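Protein F1 (Vaccinia virus ankara, PDB 4D2M) binds the BH3 segment of the cell-death protein Bim and, as a viral relative of Bcl-2, probably restrains apoptosis of the infected host cell. Local coordinates at residues A[124-129]-A[166-171]; A[137-142]-A[172-177]; A[143-148]-A[160-165]. The protein carries 1 engineered substitution. One frame throughout, in Å; residues are numbered along the deposited sequence.

In the fold
Followed from the N terminus, the chain of this all-helical, Bcl-2-like protein reaches the contacts only in its second half. Helix 118-131 gives 124-129, helix 135-150 gives first 137-142 and then 143-148, helix 155-169 gives 160-165 and most of 166-171, and the last helix, 172-180, gives 172-177. Contact 3 closes the shortest loop, 11 residues, between neighbouring antiparallel helices. Contact 1 spans 36 residues and contact 2 spans 29; both loops enclose contact 3, while contacts 1 and 2 cross, their segments alternating along the chain. They also touch, through a salt bridge from Asp171 to Arg138, so the start of the C-terminal helix has a second link to helix 135-150 besides contact 2.

Contact 1: residues A[124-129]-A[166-171]; sequences EVNTIM and SHTICD. Unlike the reference sequence in segment 124-129: Met129 (reference Leu).
Met129, an engineered residue where the reference sequence has leucine, spans the gap from helix 118-131 to Thr168 and Ile169 at the C-terminal end of helix 155-169. A bend at chi3 (53°) turns its CE among oxygens: it lies 3.0 Å from Thr168 O and 3.1 Å from Ile169 O, beside the carboxylate of Asp171. Such distances are short for a methyl group, so its exact placing is doubtful.

Farther back, Thr168 supplies the apolar filling. Its OG1 lies beside the backbone N (chi1 -51°), which leaves CG2 anti to that N and pressed on Asn126, 3.6 Å from CB, the two side chains crossing at about a right angle; Val125 CG1 is more distant, 4.1 Å from Thr168 CG2. The hydroxyl of Thr168 bonds instead to Asn122.

The polar link across the segments is a water that donates both to Asn126 OD1 at 2.8 Å and to Thr168 O at 2.6 Å. Asn126 ND2 meanwhile bonds to Asn126 of the third subunit, so one amide serves both this helix pair of the Bcl-2-like bundle and an interface between subunits. With no direct hydrogen bond between them, the segments are joined by apolar packing and one bridging water, while Asp171 OD2 spends its charge on a salt bridge to Arg138.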
ATOM      1  N   GLU A 124      10.328  18.221   0.484  1.00 35.60           N
ATOM      2  CA  GLU A 124      10.954  19.376  -0.153  1.00 41.09           C
ATOM      3  C   GLU A 124       9.902  20.276  -0.791  1.00 38.90           C
ATOM      4  O   GLU A 124      10.007  21.499  -0.738  1.00 40.10           O
ATOM      5  CB  GLU A 124      11.974  18.935  -1.206  1.00 44.84           C
ATOM      6  CG  GLU A 124      13.139  18.124  -0.655  1.00 47.16           C
ATOM      7  CD  GLU A 124      13.918  18.853   0.425  1.00 53.34           C
ATOM      8  OE1 GLU A 124      13.918  20.102   0.427  1.00 51.91           O
ATOM      9  OE2 GLU A 124      14.528  18.173   1.277  1.00 58.58           O
ATOM     10  N   VAL A 125       8.891  19.666  -1.400  1.00 35.92           N
ATOM     11  CA  VAL A 125       7.773  20.417  -1.960  1.00 35.87           C
ATOM     12  C   VAL A 125       7.069  21.181  -0.844  1.00 37.05           C
ATOM     13  O   VAL A 125       6.766  22.365  -0.990  1.00 40.44           O
ATOM     14  CB  VAL A 125       6.774  19.479  -2.689  1.00 33.37           C
ATOM     15  CG1 VAL A 125       5.464  20.192  -3.042  1.00 35.18           C
ATOM     16  CG2 VAL A 125       7.409  18.922  -3.947  1.00 35.00           C
ATOM     17  N   ASN A 126       6.818  20.499   0.269  1.00 33.98           N
ATOM     18  CA  ASN A 126       6.184  21.130   1.417  1.00 35.23           C
ATOM     19  C   ASN A 126       6.990  22.341   1.875  1.00 38.50           C
ATOM     20  O   ASN A 126       6.429  23.396   2.170  1.00 36.77           O
ATOM     21  CB  ASN A 126       6.026  20.126   2.562  1.00 33.88           C
ATOM     22  CG  ASN A 126       5.311  20.718   3.763  1.00 39.09           C
ATOM     23  OD1 ASN A 126       4.101  20.942   3.729  1.00 40.59           O
ATOM     24  ND2 ASN A 126       6.054  20.960   4.838  1.00 37.23           N
ATOM     25  N   THR A 127       8.310  22.185   1.903  1.00 42.41           N
ATOM     26  CA  THR A 127       9.210  23.252   2.331  1.00 44.22           C
ATOM     27  C   THR A 127       9.121  24.464   1.401  1.00 42.62           C
ATOM     28  O   THR A 127       9.032  25.600   1.863  1.00 44.30           O
ATOM     29  CB  THR A 127      10.672  22.753   2.390  1.00 46.36           C
ATOM     30  OG1 THR A 127      10.793  21.744   3.399  1.00 53.41           O
ATOM     31  CG2 THR A 127      11.636  23.888   2.711  1.00 45.67           C
ATOM     32  N   ILE A 128       9.140  24.213   0.094  1.00 37.75           N
ATOM     33  CA  ILE A 128       9.103  25.283  -0.904  1.00 43.69           C
ATOM     34  C   ILE A 128       7.822  26.104  -0.800  1.00 40.34           C
ATOM     35  O   ILE A 128       7.851  27.330  -0.892  1.00 45.27           O
ATOM     36  CB  ILE A 128       9.226  24.706  -2.338  1.00 53.03           C
ATOM     37  CG1 ILE A 128      10.669  24.258  -2.607  1.00 54.34           C
ATOM     38  CG2 ILE A 128       8.756  25.717  -3.398  1.00 58.99           C
ATOM     39  CD1 ILE A 128      11.566  25.309  -3.251  1.00 59.21           C
ATOM     40  N   MET A 129       6.700  25.423  -0.601  1.00 40.99           N
ATOM     41  CA  MET A 129       5.398  26.083  -0.598  1.00 43.01           C
ATOM     42  C   MET A 129       5.189  26.963   0.629  1.00 48.18           C
ATOM     43  O   MET A 129       4.397  27.904   0.597  1.00 47.12           O
ATOM     44  CB  MET A 129       4.283  25.044  -0.671  1.00 42.15           C
ATOM     45  CG  MET A 129       4.092  24.435  -2.050  1.00 48.19           C
ATOM     46  SD  MET A 129       2.920  23.068  -2.033  1.00110.71           S
ATOM     47  CE  MET A 129       1.520  23.842  -1.225  1.00139.66           C
ATOM     48  N   SER A 166      -1.087  15.434  -3.227  1.00 28.37           N
ATOM     49  CA  SER A 166      -2.291  16.259  -3.300  1.00 33.65           C
ATOM     50  C   SER A 166      -2.545  16.977  -1.974  1.00 31.14           C
ATOM     51  O   SER A 166      -2.921  18.150  -1.956  1.00 29.17           O
ATOM     52  CB  SER A 166      -3.506  15.411  -3.681  1.00 33.80           C
ATOM     53  OG  SER A 166      -3.709  14.360  -2.753  1.00 39.92           O
ATOM     54  N   HIS A 167      -2.345  16.268  -0.867  1.00 27.93           N
ATOM     55  CA  HIS A 167      -2.423  16.885   0.454  1.00 29.68           C
ATOM     56  C   HIS A 167      -1.419  18.023   0.564  1.00 30.94           C
ATOM     57  O   HIS A 167      -1.766  19.137   0.953  1.00 30.29           O
ATOM     58  CB  HIS A 167      -2.155  15.858   1.558  1.00 33.23           C
ATOM     59  CG  HIS A 167      -3.343  15.020   1.909  1.00 37.05           C
ATOM     60  ND1 HIS A 167      -4.250  15.386   2.881  1.00 40.56           N
ATOM     61  CD2 HIS A 167      -3.769  13.829   1.428  1.00 37.10           C
ATOM     62  CE1 HIS A 167      -5.185  14.459   2.979  1.00 39.18           C
ATOM     63  NE2 HIS A 167      -4.918  13.503   2.108  1.00 36.78           N
ATOM     64  N   THR A 168      -0.172  17.728   0.209  1.00 30.55           N
ATOM     65  CA  THR A 168       0.919  18.688   0.329  1.00 28.07           C
ATOM     66  C   THR A 168       0.724  19.914  -0.562  1.00 32.18           C
ATOM     67  O   THR A 168       1.038  21.031  -0.156  1.00 33.45           O
ATOM     68  CB  THR A 168       2.268  18.035  -0.023  1.00 28.83           C
ATOM     69  OG1 THR A 168       2.426  16.824   0.727  1.00 30.74           O
ATOM     70  CG2 THR A 168       3.426  18.980   0.288  1.00 32.89           C
ATOM     71  N   ILE A 169       0.216  19.705  -1.773  1.00 30.44           N
ATOM     72  CA  ILE A 169       0.045  20.799  -2.727  1.00 31.31           C
ATOM     73  C   ILE A 169      -1.153  21.672  -2.366  1.00 30.59           C
ATOM     74  O   ILE A 169      -1.109  22.892  -2.516  1.00 33.97           O
ATOM     75  CB  ILE A 169      -0.128  20.269  -4.166  1.00 35.91           C
ATOM     76  CG1 ILE A 169       1.163  19.602  -4.640  1.00 33.81           C
ATOM     77  CG2 ILE A 169      -0.484  21.401  -5.134  1.00 41.51           C
ATOM     78  CD1 ILE A 169       0.987  18.713  -5.850  1.00 32.43           C
ATOM     79  N   CYS A 170      -2.225  21.049  -1.892  1.00 33.34           N
ATOM     80  CA  CYS A 170      -3.443  21.785  -1.582  1.00 35.96           C
ATOM     81  C   CYS A 170      -3.383  22.411  -0.195  1.00 32.64           C
ATOM     82  O   CYS A 170      -4.146  22.041   0.696  1.00 35.22           O
ATOM     83  CB  CYS A 170      -4.661  20.870  -1.689  1.00 37.08           C
ATOM     84  SG  CYS A 170      -4.959  20.269  -3.359  1.00 36.32           S
ATOM     85  N   ASP A 171      -2.466  23.356  -0.017  1.00 32.97           N
ATOM     86  CA  ASP A 171      -2.402  24.120   1.221  1.00 40.45           C
ATOM     87  C   ASP A 171      -3.438  25.235   1.151  1.00 47.39           C
ATOM     88  O   ASP A 171      -4.073  25.427   0.113  1.00 50.31           O
ATOM     89  CB  ASP A 171      -0.996  24.681   1.452  1.00 42.54           C
ATOM     90  CG  ASP A 171      -0.541  25.614   0.342  1.00 45.48           C
ATOM     91  OD1 ASP A 171      -1.226  25.698  -0.700  1.00 41.74           O
ATOM     92  OD2 ASP A 171       0.519  26.255   0.510  1.00 49.02           O
TER
HETATM   93  O   HOH W   1       1.964  21.800   2.097  1.00 36.88           O

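Contact 2: residues A[137-142]-A[172-177]; sequences VRLATI and DCFVDY
Phe174 and Arg138 lie at the middle of a nearly perpendicular helix crossing in this Bcl-2-like bundle, where the C-terminal helix 172-180 passes helix 135-150 at -97°. The axes of the two short segments come no closer than 11.2 Å, and long side chains fill the interval.

The tight part surrounds the phenyl ring. A chi1 of -175° sets CG of Phe174 anti to the backbone N, and the ring lies against Arg138, the two side chains running past one another in opposite directions: Arg138 CB is 3.6 Å from Phe174 CD1, and Arg138 CD rests 3.7 Å from Phe174 CB. Ile142 meets the ring tip to tip, Ile142 CD1 to Phe174 CZ at 3.6 Å.

The looser side is at Leu139 and at Cys173. Leu139 CD2 comes in near the ring plane, 4.2 Å from Phe174 CE1, and Leu139 also packs on an aromatic side chain of the bound peptide. Cys173 is partly exposed to solvent yet still covers the buried guanidinium of Arg138, which is held by its salt bridge to Asp171 and by hydrogen bonds from NH1 to the carbonyl oxygens of Asn132 and Gly134. Over one face of that guanidinium, 3.4 Å above the centre of the plane, sits Cys173 SG.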
ATOM      1  N   VAL A 137       4.120  27.834  -8.572  1.00 36.54           N
ATOM      2  CA  VAL A 137       4.879  26.697  -8.062  1.00 39.18           C
ATOM      3  C   VAL A 137       3.945  25.531  -7.735  1.00 37.25           C
ATOM      4  O   VAL A 137       4.334  24.365  -7.821  1.00 37.77           O
ATOM      5  CB  VAL A 137       5.717  27.082  -6.812  1.00 40.85           C
ATOM      6  CG1 VAL A 137       4.830  27.414  -5.609  1.00 40.72           C
ATOM      7  CG2 VAL A 137       6.702  25.971  -6.468  1.00 39.80           C
ATOM      8  N   ARG A 138       2.705  25.854  -7.390  1.00 35.21           N
ATOM      9  CA  ARG A 138       1.713  24.841  -7.060  1.00 34.89           C
ATOM     10  C   ARG A 138       1.194  24.158  -8.320  1.00 34.01           C
ATOM     11  O   ARG A 138       1.042  22.937  -8.350  1.00 31.55           O
ATOM     12  CB  ARG A 138       0.566  25.469  -6.269  1.00 33.56           C
ATOM     13  CG  ARG A 138       0.944  25.743  -4.824  1.00 37.61           C
ATOM     14  CD  ARG A 138       0.255  26.966  -4.245  1.00 41.42           C
ATOM     15  NE  ARG A 138       0.607  27.132  -2.835  1.00 40.31           N
ATOM     16  CZ  ARG A 138       1.666  27.808  -2.395  1.00 42.35           C
ATOM     17  NH1 ARG A 138       2.485  28.409  -3.249  1.00 41.31           N
ATOM     18  NH2 ARG A 138       1.904  27.890  -1.092  1.00 42.96           N
ATOM     19  N   LEU A 139       0.937  24.948  -9.357  1.00 29.29           N
ATOM     20  CA  LEU A 139       0.523  24.409 -10.648  1.00 31.89           C
ATOM     21  C   LEU A 139       1.637  23.584 -11.289  1.00 32.59           C
ATOM     22  O   LEU A 139       1.378  22.549 -11.905  1.00 30.73           O
ATOM     23  CB  LEU A 139       0.111  25.541 -11.595  1.00 33.11           C
ATOM     24  CG  LEU A 139      -1.138  26.337 -11.210  1.00 34.77           C
ATOM     25  CD1 LEU A 139      -1.346  27.498 -12.174  1.00 35.53           C
ATOM     26  CD2 LEU A 139      -2.367  25.441 -11.178  1.00 36.38           C
ATOM     27  N   ALA A 140       2.874  24.046 -11.139  1.00 32.85           N
ATOM     28  CA  ALA A 140       4.019  23.359 -11.723  1.00 30.99           C
ATOM     29  C   ALA A 140       4.245  22.007 -11.052  1.00 28.16           C
ATOM     30  O   ALA A 140       4.616  21.032 -11.708  1.00 27.96           O
ATOM     31  CB  ALA A 140       5.262  24.222 -11.611  1.00 36.93           C
ATOM     32  N   THR A 141       4.020  21.950  -9.745  1.00 27.37           N
ATOM     33  CA  THR A 141       4.219  20.710  -9.003  1.00 27.48           C
ATOM     34  C   THR A 141       3.190  19.668  -9.426  1.00 26.75           C
ATOM     35  O   THR A 141       3.520  18.500  -9.615  1.00 25.30           O
ATOM     36  CB  THR A 141       4.122  20.929  -7.484  1.00 30.62           C
ATOM     37  OG1 THR A 141       5.060  21.935  -7.082  1.00 34.40           O
ATOM     38  CG2 THR A 141       4.428  19.635  -6.743  1.00 31.73           C
ATOM     39  N   ILE A 142       1.941  20.095  -9.566  1.00 25.20           N
ATOM     40  CA  ILE A 142       0.889  19.213 -10.048  1.00 24.61           C
ATOM     41  C   ILE A 142       1.266  18.652 -11.417  1.00 25.04           C
ATOM     42  O   ILE A 142       1.171  17.447 -11.648  1.00 28.50           O
ATOM     43  CB  ILE A 142      -0.464  19.946 -10.139  1.00 24.85           C
ATOM     44  CG1 ILE A 142      -0.916  20.384  -8.744  1.00 24.99           C
ATOM     45  CG2 ILE A 142      -1.527  19.046 -10.762  1.00 24.54           C
ATOM     46  CD1 ILE A 142      -2.056  21.389  -8.745  1.00 29.66           C
ATOM     47  N   ASP A 172      -3.612  25.956   2.253  1.00 46.82           N
ATOM     48  CA  ASP A 172      -4.620  27.008   2.331  1.00 48.81           C
ATOM     49  C   ASP A 172      -4.439  28.025   1.211  1.00 45.51           C
ATOM     50  O   ASP A 172      -5.412  28.521   0.643  1.00 49.84           O
ATOM     51  CB  ASP A 172      -4.556  27.708   3.688  1.00 61.49           C
ATOM     52  CG  ASP A 172      -4.790  26.756   4.845  1.00 71.33           C
ATOM     53  OD1 ASP A 172      -5.614  25.830   4.698  1.00 73.95           O
ATOM     54  OD2 ASP A 172      -4.145  26.933   5.901  1.00 73.83           O
ATOM     55  N   CYS A 173      -3.185  28.320   0.891  1.00 42.43           N
ATOM     56  CA  CYS A 173      -2.862  29.276  -0.159  1.00 47.30           C
ATOM     57  C   CYS A 173      -3.381  28.821  -1.520  1.00 45.42           C
ATOM     58  O   CYS A 173      -3.977  29.608  -2.255  1.00 53.26           O
ATOM     59  CB  CYS A 173      -1.351  29.493  -0.220  1.00 55.69           C
ATOM     60  SG  CYS A 173      -0.775  30.248  -1.748  1.00 65.69           S
ATOM     61  N   PHE A 174      -3.159  27.553  -1.856  1.00 42.45           N
ATOM     62  CA  PHE A 174      -3.619  27.019  -3.135  1.00 40.53           C
ATOM     63  C   PHE A 174      -5.138  27.008  -3.201  1.00 38.51           C
ATOM     64  O   PHE A 174      -5.727  27.366  -4.219  1.00 37.73           O
ATOM     65  CB  PHE A 174      -3.087  25.605  -3.367  1.00 35.15           C
ATOM     66  CG  PHE A 174      -3.433  25.046  -4.722  1.00 31.35           C
ATOM     67  CD1 PHE A 174      -2.972  25.657  -5.879  1.00 32.83           C
ATOM     68  CD2 PHE A 174      -4.219  23.912  -4.838  1.00 31.26           C
ATOM     69  CE1 PHE A 174      -3.291  25.145  -7.126  1.00 34.16           C
ATOM     70  CE2 PHE A 174      -4.540  23.394  -6.081  1.00 33.13           C
ATOM     71  CZ  PHE A 174      -4.075  24.013  -7.226  1.00 33.22           C
ATOM     72  N   VAL A 175      -5.766  26.585  -2.109  1.00 38.86           N
ATOM     73  CA  VAL A 175      -7.219  26.561  -2.018  1.00 43.82           C
ATOM     74  C   VAL A 175      -7.788  27.953  -2.264  1.00 46.08           C
ATOM     75  O   VAL A 175      -8.752  28.114  -3.011  1.00 44.90           O
ATOM     76  CB  VAL A 175      -7.679  26.040  -0.643  1.00 44.85           C
ATOM     77  CG1 VAL A 175      -9.196  26.167  -0.471  1.00 43.15           C
ATOM     78  CG2 VAL A 175      -7.252  24.602  -0.477  1.00 42.44           C
ATOM     79  N   ASP A 176      -7.175  28.957  -1.644  1.00 46.95           N
ATOM     80  CA  ASP A 176      -7.620  30.332  -1.811  1.00 48.81           C
ATOM     81  C   ASP A 176      -7.551  30.747  -3.276  1.00 45.01           C
ATOM     82  O   ASP A 176      -8.429  31.454  -3.765  1.00 44.30           O
ATOM     83  CB  ASP A 176      -6.784  31.281  -0.949  1.00 58.51           C
ATOM     84  CG  ASP A 176      -6.997  31.059   0.537  1.00 69.27           C
ATOM     85  OD1 ASP A 176      -8.035  30.473   0.910  1.00 74.73           O
ATOM     86  OD2 ASP A 176      -6.129  31.474   1.333  1.00 72.66           O
ATOM     87  N   TYR A 177      -6.516  30.296  -3.978  1.00 43.85           N
ATOM     88  CA  TYR A 177      -6.363  30.627  -5.390  1.00 43.32           C
ATOM     89  C   TYR A 177      -7.474  30.008  -6.234  1.00 40.89           C
ATOM     90  O   TYR A 177      -8.112  30.694  -7.029  1.00 45.40           O
ATOM     91  CB  TYR A 177      -5.001  30.161  -5.913  1.00 45.09           C
ATOM     92  CG  TYR A 177      -3.871  31.131  -5.657  1.00 49.65           C
ATOM     93  CD1 TYR A 177      -3.865  32.389  -6.243  1.00 57.37           C
ATOM     94  CD2 TYR A 177      -2.801  30.783  -4.844  1.00 50.38           C
ATOM     95  CE1 TYR A 177      -2.833  33.279  -6.016  1.00 62.16           C
ATOM     96  CE2 TYR A 177      -1.763  31.666  -4.613  1.00 57.21           C
ATOM     97  CZ  TYR A 177      -1.784  32.911  -5.202  1.00 62.94           C
ATOM     98  OH  TYR A 177      -0.751  33.790  -4.973  1.00 69.69           O
TER

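Contact 3: residues A[143-148]-A[160-165]; sequences SFITEL and KMFTLL
Ile145 is the main bump of helix 135-150 here, and it enters a hollow that helix 155-169 forms between Met161, Phe162 and Leu165. Its two branches part company inside. Ile145 CG2 lies 3.8 Å from Phe162 CD1 on one wall, whereas chi2 (-62°) carries Ile145 CD1 to the other wall, 3.6 Å from Leu165 CG. Phe162 runs alongside Ile145 in the opposite sense, and its ring edge also meets the isoleucine's own backbone: Phe162 CE1 stands 3.7 Å from Ile145 O, the oxygen lying in the plane of the ring.

The two segments form the body of an antiparallel helical hairpin within the Bcl-2-like fold, their axes 10.3 Å apart at 166°, close to the centre of the chain. Its second bump comes from the opposite partner. Met161 extends across until chi3 (65°) bends CE into the notch between Ile145 O and Leu148 CB, 3.8 Å from the latter. The side chains of Leu148 and Met161 cross at about a right angle, and Leu148 CD1 reaches the sulphur, Met161 SD, at 3.9 Å.

Neighbours continue the packing beyond the hairpin. Leu165 rests on Val118 and Asn122 of helix 118-131, and Leu148 on Tyr108 and Ala111 of helix 101-111. Met66 of the second subunit packs on both Ile145 and Phe162.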
ATOM      1  N   SER A 143       1.700  19.531 -12.314  1.00 26.13           N
ATOM      2  CA  SER A 143       2.085  19.122 -13.660  1.00 29.70           C
ATOM      3  C   SER A 143       3.236  18.121 -13.622  1.00 30.08           C
ATOM      4  O   SER A 143       3.240  17.142 -14.365  1.00 29.14           O
ATOM      5  CB  SER A 143       2.472  20.339 -14.504  1.00 30.76           C
ATOM      6  OG  SER A 143       1.331  21.114 -14.835  1.00 34.15           O
ATOM      7  N   PHE A 144       4.212  18.365 -12.756  1.00 28.14           N
ATOM      8  CA  PHE A 144       5.344  17.455 -12.637  1.00 27.26           C
ATOM      9  C   PHE A 144       4.901  16.104 -12.077  1.00 26.23           C
ATOM     10  O   PHE A 144       5.275  15.059 -12.606  1.00 29.13           O
ATOM     11  CB  PHE A 144       6.439  18.054 -11.754  1.00 28.61           C
ATOM     12  CG  PHE A 144       7.594  17.125 -11.524  1.00 33.55           C
ATOM     13  CD1 PHE A 144       8.476  16.831 -12.549  1.00 36.87           C
ATOM     14  CD2 PHE A 144       7.791  16.536 -10.288  1.00 30.66           C
ATOM     15  CE1 PHE A 144       9.535  15.972 -12.345  1.00 37.24           C
ATOM     16  CE2 PHE A 144       8.850  15.677 -10.076  1.00 34.79           C
ATOM     17  CZ  PHE A 144       9.723  15.394 -11.105  1.00 35.45           C
ATOM     18  N   ILE A 145       4.098  16.129 -11.016  1.00 25.19           N
ATOM     19  CA  ILE A 145       3.599  14.899 -10.406  1.00 28.05           C
ATOM     20  C   ILE A 145       2.730  14.131 -11.398  1.00 29.64           C
ATOM     21  O   ILE A 145       2.754  12.901 -11.431  1.00 26.98           O
ATOM     22  CB  ILE A 145       2.782  15.182  -9.121  1.00 29.96           C
ATOM     23  CG1 ILE A 145       3.684  15.759  -8.025  1.00 32.69           C
ATOM     24  CG2 ILE A 145       2.089  13.914  -8.612  1.00 30.38           C
ATOM     25  CD1 ILE A 145       4.797  14.837  -7.569  1.00 32.43           C
ATOM     26  N   THR A 146       1.959  14.863 -12.195  1.00 26.62           N
ATOM     27  CA  THR A 146       1.135  14.245 -13.222  1.00 27.63           C
ATOM     28  C   THR A 146       2.021  13.519 -14.231  1.00 32.12           C
ATOM     29  O   THR A 146       1.701  12.415 -14.661  1.00 33.87           O
ATOM     30  CB  THR A 146       0.265  15.285 -13.947  1.00 31.60           C
ATOM     31  OG1 THR A 146      -0.570  15.952 -12.993  1.00 31.41           O
ATOM     32  CG2 THR A 146      -0.605  14.622 -15.001  1.00 37.37           C
ATOM     33  N   GLU A 147       3.140  14.142 -14.591  1.00 31.00           N
ATOM     34  CA  GLU A 147       4.084  13.546 -15.531  1.00 31.24           C
ATOM     35  C   GLU A 147       4.734  12.292 -14.950  1.00 32.08           C
ATOM     36  O   GLU A 147       4.965  11.320 -15.669  1.00 31.70           O
ATOM     37  CB  GLU A 147       5.163  14.558 -15.923  1.00 42.24           C
ATOM     38  CG  GLU A 147       5.236  14.828 -17.415  1.00 60.45           C
ATOM     39  CD  GLU A 147       5.661  13.609 -18.207  1.00 66.28           C
ATOM     40  OE1 GLU A 147       6.752  13.070 -17.931  1.00 73.15           O
ATOM     41  OE2 GLU A 147       4.904  13.191 -19.108  1.00 62.30           O
ATOM     42  N   LEU A 148       5.042  12.314 -13.656  1.00 35.13           N
ATOM     43  CA  LEU A 148       5.582  11.131 -12.995  1.00 38.08           C
ATOM     44  C   LEU A 148       4.568   9.995 -13.051  1.00 34.62           C
ATOM     45  O   LEU A 148       4.936   8.829 -13.191  1.00 35.96           O
ATOM     46  CB  LEU A 148       5.956  11.429 -11.538  1.00 39.45           C
ATOM     47  CG  LEU A 148       7.174  12.323 -11.281  1.00 42.09           C
ATOM     48  CD1 LEU A 148       7.464  12.398  -9.792  1.00 37.06           C
ATOM     49  CD2 LEU A 148       8.401  11.825 -12.020  1.00 47.28           C
ATOM     50  N   LYS A 160      -0.617   6.143  -4.624  1.00 30.61           N
ATOM     51  CA  LYS A 160      -0.020   6.565  -3.363  1.00 31.62           C
ATOM     52  C   LYS A 160       0.621   7.939  -3.507  1.00 28.66           C
ATOM     53  O   LYS A 160       0.469   8.801  -2.642  1.00 28.90           O
ATOM     54  CB  LYS A 160       1.036   5.565  -2.892  1.00 32.83           C
ATOM     55  CG  LYS A 160       0.501   4.340  -2.171  1.00 45.93           C
ATOM     56  CD  LYS A 160       1.652   3.594  -1.505  1.00 59.60           C
ATOM     57  CE  LYS A 160       1.374   2.111  -1.364  1.00 67.07           C
ATOM     58  NZ  LYS A 160       2.624   1.341  -1.110  1.00 65.77           N
ATOM     59  N   MET A 161       1.353   8.126  -4.602  1.00 28.61           N
ATOM     60  CA  MET A 161       2.040   9.385  -4.862  1.00 30.63           C
ATOM     61  C   MET A 161       1.038  10.519  -5.038  1.00 29.86           C
ATOM     62  O   MET A 161       1.204  11.597  -4.467  1.00 30.79           O
ATOM     63  CB  MET A 161       2.923   9.265  -6.108  1.00 31.00           C
ATOM     64  CG  MET A 161       3.594  10.568  -6.534  1.00 29.13           C
ATOM     65  SD  MET A 161       4.603  10.369  -8.014  1.00 32.76           S
ATOM     66  CE  MET A 161       3.358   9.958  -9.238  1.00 27.48           C
ATOM     67  N   PHE A 162       0.004  10.272  -5.839  1.00 26.91           N
ATOM     68  CA  PHE A 162      -1.045  11.263  -6.068  1.00 24.90           C
ATOM     69  C   PHE A 162      -1.687  11.688  -4.752  1.00 27.21           C
ATOM     70  O   PHE A 162      -1.855  12.878  -4.486  1.00 30.40           O
ATOM     71  CB  PHE A 162      -2.125  10.709  -7.006  1.00 24.96           C
ATOM     72  CG  PHE A 162      -1.669  10.510  -8.430  1.00 24.65           C
ATOM     73  CD1 PHE A 162      -0.492  11.074  -8.898  1.00 26.01           C
ATOM     74  CD2 PHE A 162      -2.436   9.760  -9.308  1.00 24.90           C
ATOM     75  CE1 PHE A 162      -0.090  10.891 -10.212  1.00 29.81           C
ATOM     76  CE2 PHE A 162      -2.039   9.575 -10.620  1.00 25.03           C
ATOM     77  CZ  PHE A 162      -0.867  10.139 -11.072  1.00 25.56           C
ATOM     78  N   THR A 163      -2.036  10.706  -3.927  1.00 29.06           N
ATOM     79  CA  THR A 163      -2.741  10.965  -2.680  1.00 28.95           C
ATOM     80  C   THR A 163      -1.892  11.826  -1.751  1.00 27.40           C
ATOM     81  O   THR A 163      -2.344  12.867  -1.277  1.00 29.79           O
ATOM     82  CB  THR A 163      -3.120   9.648  -1.982  1.00 33.43           C
ATOM     83  OG1 THR A 163      -3.930   8.865  -2.868  1.00 30.78           O
ATOM     84  CG2 THR A 163      -3.892   9.909  -0.693  1.00 40.30           C
ATOM     85  N   LEU A 164      -0.655  11.401  -1.518  1.00 25.32           N
ATOM     86  CA  LEU A 164       0.262  12.141  -0.662  1.00 25.44           C
ATOM     87  C   LEU A 164       0.484  13.568  -1.158  1.00 24.27           C
ATOM     88  O   LEU A 164       0.267  14.528  -0.422  1.00 28.27           O
ATOM     89  CB  LEU A 164       1.603  11.407  -0.569  1.00 30.72           C
ATOM     90  CG  LEU A 164       2.757  12.155   0.101  1.00 32.62           C
ATOM     91  CD1 LEU A 164       2.360  12.664   1.477  1.00 37.45           C
ATOM     92  CD2 LEU A 164       3.982  11.252   0.202  1.00 27.07           C
ATOM     93  N   LEU A 165       0.913  13.709  -2.408  1.00 22.50           N
ATOM     94  CA  LEU A 165       1.297  15.019  -2.920  1.00 24.14           C
ATOM     95  C   LEU A 165       0.110  15.974  -3.019  1.00 24.34           C
ATOM     96  O   LEU A 165       0.279  17.186  -2.892  1.00 27.18           O
ATOM     97  CB  LEU A 165       1.975  14.880  -4.284  1.00 25.30           C
ATOM     98  CG  LEU A 165       3.503  14.778  -4.253  1.00 27.51           C
ATOM     99  CD1 LEU A 165       4.131  16.101  -3.815  1.00 32.53           C
ATOM    100  CD2 LEU A 165       3.974  13.635  -3.360  1.00 23.40           C
TER